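Local coordinates for protein N-acetylglucosamine 2-epimerase (Xylella fastidiosa, PDB 3GT5) that belongs to the N-acylglucosamine 2-epimerase family and is probably a sugar isomerase that interconverts epimers or isomers of its substrate, at residues 32-37 with 41-46; 26-31 with 47-52. All coordinates share one frame; numbering follows the deposited sequence.

Overall arrangement
Both contacts lie near the periphery of the chain, their centres about 19 to 20 Å from the centre of the chain and about 7 Å from each other, and both are partly buried. Contact 1 pairs two short neighbouring strands through aromatic and aliphatic packing, with a single direct hydrogen bond and one bridging water. Contact 2 spans a wider backbone gap and is wholly polar: one long arginine reaches a turn that precedes the hairpin in sequence. The hairpin of contact 1 thus falls between the two segments of contact 2. Phe34 N to Cys26 O and His35 ND1 to His50 N, at 2.8 and 3.0 Å, are probable hydrogen bonds joining the two.

Contact 1 of 2, residues 32-37 with 41-46; sequences GFFHYF and GSIYNA
Tyr36 packs against Tyr44 as an offset edge-to-face pair, the edge of the first ring directed at the face of the second, centroids 5.4 Å apart and planes at 70°. One bond back from that ring, Tyr36 CB sits 3.7 Å above the centroid of the Tyr44 ring, a CH-pi contact almost on the ring normal. Tyr44 takes the cramped chi1 of 72°, with CG between its backbone N and carbonyl carbon, and this lays the ring alongside the other strand. The Asn45 side chain stacks over one face of the Tyr36 ring, amide and ring planes 24° apart; the amide oxygen OD1 bonds to His48 N, and Tyr36 OH to His48 ND1.

Apolar packing continues with Phe34, whose CD2 meets Ile43 CD1 at 3.8 Å, the two side chains crossing at about a right angle, while CD1 and CE1 rest on Ala46 CB.

Among the polar links, Tyr44 N donates to Tyr36 O at 3.1 Å from above the carbonyl plane. Ile43 CA and Phe37 CA add CA-H...O contacts to Tyr36 O and Ser42 O. A water accepts from His35 N and donates to Asn45 O, at 2.8 Å from the latter, so it bridges the two segments beside the Tyr36 ring.

Phe37 and Ile43 form an antiparallel non-hydrogen-bonded pair, and the whole is a short, irregular beta hairpin.

Contact 2 of 2, residues 26-31 with 47-52; sequences CIDSAG and THRHLV
A type I beta turn from Asp28 to Gly31, in the loop between helix 8-22 and strand 36-37, is joined here to strand 48-50 by the side chain of Arg49. The backbones stay well apart: Asp28 CA and Thr47 CA, the nearest pair in register, are 10.3 Å from each other, so the long arginine crosses most of the gap and Asp28 reaches out to meet it. The Arg49 chain bends at chi2 and then runs on extended through chi3, turning one edge of the guanidinium to the turn.

Two edge positions of that group are used. Arg49 NH2 donates to Asp28 OD2 in a salt bridge of 2.6 Å, nearly straight at 169°; the oxygen lies in the guanidinium plane and is met on its anti side. The two flat groups are nevertheless twisted, with carboxylate and guanidinium planes 61° apart. Arg49 NH1 donates to Gly31 O at 3.0 Å, again with the acceptor in the guanidinium plane.

The turn itself holds the carboxylate. The Asp28 chi1 of -175°, which sets CG opposite the backbone N, points OD2 at the arginine, while OD1 accepts from Ala30 N at 3.0 Å, coming from above the carboxylate plane. That bond makes an Asx turn within the beta turn, which is closed by Gly31 N to Asp28 O at 2.8 Å. On the other side of the contact, Arg49 comes just before His50, the N-cap of helix 51-68.

Arg49 NH2 also bonds to Ala46 O, so this nitrogen links the turn to the end of the hairpin segment. Acceptors sit at both terminal nitrogens, which should hold the guanidinium against rotation, and the nearby carboxylate probably stabilises its positive charge.

Contact 1 of 2, residues 32-37 with 41-46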
loop_
_atom_site.group_PDB
_atom_site.type_symbol
_atom_site.label_atom_id
_atom_site.label_comp_id
_atom_site.label_asym_id
_atom_site.label_seq_id
_atom_site.Cartn_x
_atom_site.Cartn_y
_atom_site.Cartn_z
ATOM N N GLY A 32 -9.471 15.842 10.543
ATOM C CA GLY A 32 -8.626 14.721 10.126
ATOM C C GLY A 32 -7.927 14.014 11.282
ATOM O O GLY A 32 -8.424 13.993 12.427
ATOM N N PHE A 33 -6.742 13.485 10.975
ATOM C CA PHE A 33 -5.941 12.713 11.906
ATOM C C PHE A 33 -4.560 13.324 12.043
ATOM O O PHE A 33 -4.050 13.960 11.102
ATOM C CB PHE A 33 -5.810 11.266 11.404
ATOM C CG PHE A 33 -7.112 10.604 11.109
ATOM C CD1 PHE A 33 -7.897 10.050 12.126
ATOM C CD2 PHE A 33 -7.602 10.568 9.824
ATOM C CE1 PHE A 33 -9.134 9.400 11.813
ATOM C CE2 PHE A 33 -8.829 9.982 9.534
ATOM C CZ PHE A 33 -9.586 9.392 10.536
ATOM N N PHE A 34 -3.938 13.109 13.201
ATOM C CA PHE A 34 -2.520 13.407 13.375
ATOM C C PHE A 34 -1.743 12.320 12.603
ATOM O O PHE A 34 -2.164 11.146 12.542
ATOM C CB PHE A 34 -2.119 13.399 14.842
ATOM C CG PHE A 34 -2.899 14.360 15.676
ATOM C CD1 PHE A 34 -2.685 15.748 15.551
ATOM C CD2 PHE A 34 -3.857 13.903 16.576
ATOM C CE1 PHE A 34 -3.423 16.661 16.322
ATOM C CE2 PHE A 34 -4.600 14.826 17.337
ATOM C CZ PHE A 34 -4.367 16.198 17.205
ATOM N N HIS A 35 -0.614 12.698 12.027
ATOM C CA HIS A 35 0.130 11.810 11.119
ATOM C C HIS A 35 1.542 11.394 11.575
ATOM O O HIS A 35 2.207 10.647 10.870
ATOM C CB HIS A 35 0.203 12.448 9.726
ATOM C CG HIS A 35 -1.131 12.603 9.073
ATOM N ND1 HIS A 35 -1.310 13.305 7.903
ATOM C CD2 HIS A 35 -2.356 12.145 9.427
ATOM C CE1 HIS A 35 -2.582 13.260 7.554
ATOM N NE2 HIS A 35 -3.238 12.539 8.446
ATOM N N TYR A 36 2.000 11.862 12.743
ATOM C CA TYR A 36 3.354 11.569 13.207
ATOM C C TYR A 36 3.320 11.071 14.656
ATOM O O TYR A 36 2.961 11.835 15.576
ATOM C CB TYR A 36 4.218 12.827 13.099
ATOM C CG TYR A 36 4.533 13.295 11.678
ATOM C CD1 TYR A 36 5.732 12.960 11.050
ATOM C CD2 TYR A 36 3.649 14.096 10.989
ATOM C CE1 TYR A 36 6.029 13.403 9.775
ATOM C CE2 TYR A 36 3.925 14.538 9.711
ATOM C CZ TYR A 36 5.130 14.197 9.119
ATOM O OH TYR A 36 5.404 14.664 7.865
ATOM N N PHE A 37 3.636 9.788 14.845
ATOM C CA PHE A 37 3.551 9.133 16.148
ATOM C C PHE A 37 4.862 8.495 16.568
ATOM O O PHE A 37 5.539 7.778 15.789
ATOM C CB PHE A 37 2.519 8.005 16.168
ATOM C CG PHE A 37 1.133 8.408 15.709
ATOM C CD1 PHE A 37 0.116 8.577 16.625
ATOM C CD2 PHE A 37 0.831 8.564 14.354
ATOM C CE1 PHE A 37 -1.146 8.939 16.214
ATOM C CE2 PHE A 37 -0.448 8.919 13.951
ATOM C CZ PHE A 37 -1.424 9.119 14.870
ATOM N N GLY A 41 3.064 6.266 21.195
ATOM C CA GLY A 41 1.790 6.837 20.750
ATOM C C GLY A 41 1.693 8.337 20.823
ATOM O O GLY A 41 0.724 8.906 20.335
ATOM N N SER A 42 2.696 8.997 21.396
ATOM C CA SER A 42 2.646 10.439 21.515
ATOM C C SER A 42 2.835 11.076 20.133
ATOM O O SER A 42 3.461 10.462 19.234
ATOM C CB SER A 42 3.653 10.946 22.559
ATOM O OG SER A 42 4.973 10.596 22.284
ATOM N N ILE A 43 2.239 12.253 19.952
ATOM C CA ILE A 43 2.255 12.957 18.663
ATOM C C ILE A 43 3.457 13.897 18.619
ATOM O O ILE A 43 3.645 14.756 19.508
ATOM C CB ILE A 43 0.910 13.681 18.371
ATOM C CG1 ILE A 43 -0.217 12.667 18.186
ATOM C CG2 ILE A 43 1.006 14.575 17.100
ATOM C CD1 ILE A 43 -1.284 12.731 19.176
ATOM N N TYR A 44 4.319 13.723 17.627
ATOM C CA TYR A 44 5.545 14.539 17.570
ATOM C C TYR A 44 5.528 15.628 16.532
ATOM O O TYR A 44 6.466 16.425 16.462
ATOM C CB TYR A 44 6.794 13.654 17.433
ATOM C CG TYR A 44 7.071 12.948 16.118
ATOM C CD1 TYR A 44 7.715 13.600 15.064
ATOM C CD2 TYR A 44 6.800 11.577 15.970
ATOM C CE1 TYR A 44 8.029 12.913 13.891
ATOM C CE2 TYR A 44 7.114 10.903 14.806
ATOM C CZ TYR A 44 7.714 11.561 13.783
ATOM O OH TYR A 44 8.010 10.848 12.641
ATOM N N ASN A 45 4.481 15.662 15.709
ATOM C CA ASN A 45 4.269 16.768 14.788
ATOM C C ASN A 45 2.781 16.772 14.547
ATOM O O ASN A 45 2.272 15.857 13.900
ATOM C CB ASN A 45 5.020 16.571 13.475
ATOM C CG ASN A 45 4.870 17.748 12.524
ATOM O OD1 ASN A 45 3.801 18.363 12.410
ATOM N ND2 ASN A 45 5.948 18.066 11.821
ATOM N N ALA A 46 2.077 17.742 15.108
ATOM C CA ALA A 46 0.617 17.769 15.044
ATOM C C ALA A 46 0.101 18.593 13.878
ATOM O O ALA A 46 -1.060 18.471 13.518
ATOM C CB ALA A 46 0.009 18.318 16.368
HETATM O O HOH W 1 0.247 15.650 12.029
#

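Contact 2 of 2, residues 26-31 with 47-52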
loop_
_atom_site.group_PDB
_atom_site.type_symbol
_atom_site.label_atom_id
_atom_site.label_comp_id
_atom_site.label_asym_id
_atom_site.label_seq_id
_atom_site.Cartn_x
_atom_site.Cartn_y
_atom_site.Cartn_z
ATOM N N CYS A 26 -5.198 9.191 17.422
ATOM C CA CYS A 26 -4.920 9.733 16.098
ATOM C C CYS A 26 -5.933 10.781 15.616
ATOM O O CYS A 26 -5.666 11.486 14.638
ATOM C CB CYS A 26 -4.812 8.610 15.046
ATOM S SG CYS A 26 -6.386 7.773 14.706
ATOM N N ILE A 27 -7.081 10.886 16.287
ATOM C CA ILE A 27 -8.193 11.730 15.817
ATOM C C ILE A 27 -7.993 13.179 16.274
ATOM O O ILE A 27 -7.819 13.478 17.489
ATOM C CB ILE A 27 -9.562 11.179 16.281
ATOM C CG1 ILE A 27 -9.843 9.784 15.671
ATOM C CG2 ILE A 27 -10.672 12.177 15.972
ATOM C CD1 ILE A 27 -10.945 9.070 16.374
ATOM N N ASP A 28 -7.962 14.085 15.310
ATOM C CA ASP A 28 -7.884 15.493 15.599
ATOM C C ASP A 28 -9.301 16.038 15.472
ATOM O O ASP A 28 -9.838 16.112 14.366
ATOM C CB ASP A 28 -6.946 16.171 14.615
ATOM C CG ASP A 28 -6.702 17.639 14.925
ATOM O OD1 ASP A 28 -7.350 18.204 15.839
ATOM O OD2 ASP A 28 -5.859 18.240 14.227
ATOM N N SER A 29 -9.897 16.419 16.607
ATOM C CA SER A 29 -11.243 16.983 16.639
ATOM C C SER A 29 -11.359 18.245 15.792
ATOM O O SER A 29 -12.439 18.541 15.305
ATOM C CB SER A 29 -11.686 17.295 18.080
ATOM O OG SER A 29 -10.788 18.190 18.710
ATOM N N ALA A 30 -10.252 18.954 15.587
ATOM C CA ALA A 30 -10.198 20.107 14.671
ATOM C C ALA A 30 -10.257 19.757 13.176
ATOM O O ALA A 30 -10.526 20.647 12.357
ATOM C CB ALA A 30 -8.941 20.979 14.961
ATOM N N GLY A 31 -10.053 18.486 12.816
ATOM C CA GLY A 31 -10.027 18.060 11.400
ATOM C C GLY A 31 -8.993 16.953 11.123
ATOM O O GLY A 31 -7.802 17.102 11.438
ATOM N N THR A 47 0.951 19.450 13.323
ATOM C CA THR A 47 0.527 20.409 12.320
ATOM C C THR A 47 0.727 19.950 10.853
ATOM O O THR A 47 -0.012 20.383 9.961
ATOM C CB THR A 47 1.250 21.750 12.543
ATOM O OG1 THR A 47 0.727 22.731 11.642
ATOM C CG2 THR A 47 2.719 21.647 12.353
ATOM N N HIS A 48 1.742 19.153 10.587
ATOM C CA HIS A 48 2.032 18.746 9.209
ATOM C C HIS A 48 1.150 17.543 8.856
ATOM O O HIS A 48 1.092 16.580 9.640
ATOM C CB HIS A 48 3.491 18.365 9.019
ATOM C CG HIS A 48 3.902 18.330 7.574
ATOM N ND1 HIS A 48 4.010 17.170 6.842
ATOM C CD2 HIS A 48 4.181 19.344 6.713
ATOM C CE1 HIS A 48 4.338 17.470 5.592
ATOM N NE2 HIS A 48 4.446 18.783 5.491
ATOM N N ARG A 49 0.479 17.607 7.697
ATOM C CA ARG A 49 -0.394 16.519 7.237
ATOM C C ARG A 49 -0.068 16.101 5.789
ATOM O O ARG A 49 0.313 16.921 4.937
ATOM C CB ARG A 49 -1.875 16.913 7.358
ATOM C CG ARG A 49 -2.342 17.311 8.770
ATOM C CD ARG A 49 -2.354 16.158 9.776
ATOM N NE ARG A 49 -2.559 16.737 11.110
ATOM C CZ ARG A 49 -3.736 17.044 11.653
ATOM N NH1 ARG A 49 -4.884 16.819 11.036
ATOM N NH2 ARG A 49 -3.754 17.633 12.848
ATOM N N HIS A 50 -0.212 14.804 5.542
ATOM C CA HIS A 50 0.124 14.202 4.293
ATOM C C HIS A 50 -1.078 13.468 3.723
ATOM O O HIS A 50 -1.751 12.675 4.427
ATOM C CB HIS A 50 1.283 13.200 4.473
ATOM C CG HIS A 50 2.002 12.885 3.202
ATOM N ND1 HIS A 50 1.412 12.211 2.139
ATOM C CD2 HIS A 50 3.248 13.218 2.794
ATOM C CE1 HIS A 50 2.302 12.077 1.164
ATOM N NE2 HIS A 50 3.420 12.698 1.528
ATOM N N LEU A 51 -1.298 13.669 2.428
ATOM C CA LEU A 51 -2.433 13.022 1.767
ATOM C C LEU A 51 -2.415 11.514 1.941
ATOM O O LEU A 51 -3.472 10.933 2.111
ATOM C CB LEU A 51 -2.464 13.374 0.270
ATOM C CG LEU A 51 -3.616 12.837 -0.548
ATOM C CD1 LEU A 51 -4.973 13.392 -0.072
ATOM C CD2 LEU A 51 -3.337 13.170 -2.034
ATOM N N VAL A 52 -1.247 10.875 1.878
ATOM C CA VAL A 52 -1.162 9.402 1.982
ATOM C C VAL A 52 -1.642 8.946 3.394
ATOM O O VAL A 52 -2.330 7.935 3.489
ATOM C CB VAL A 52 0.279 8.847 1.576
ATOM C CG1 VAL A 52 0.412 7.301 1.843
ATOM C CG2 VAL A 52 0.560 9.128 0.058
#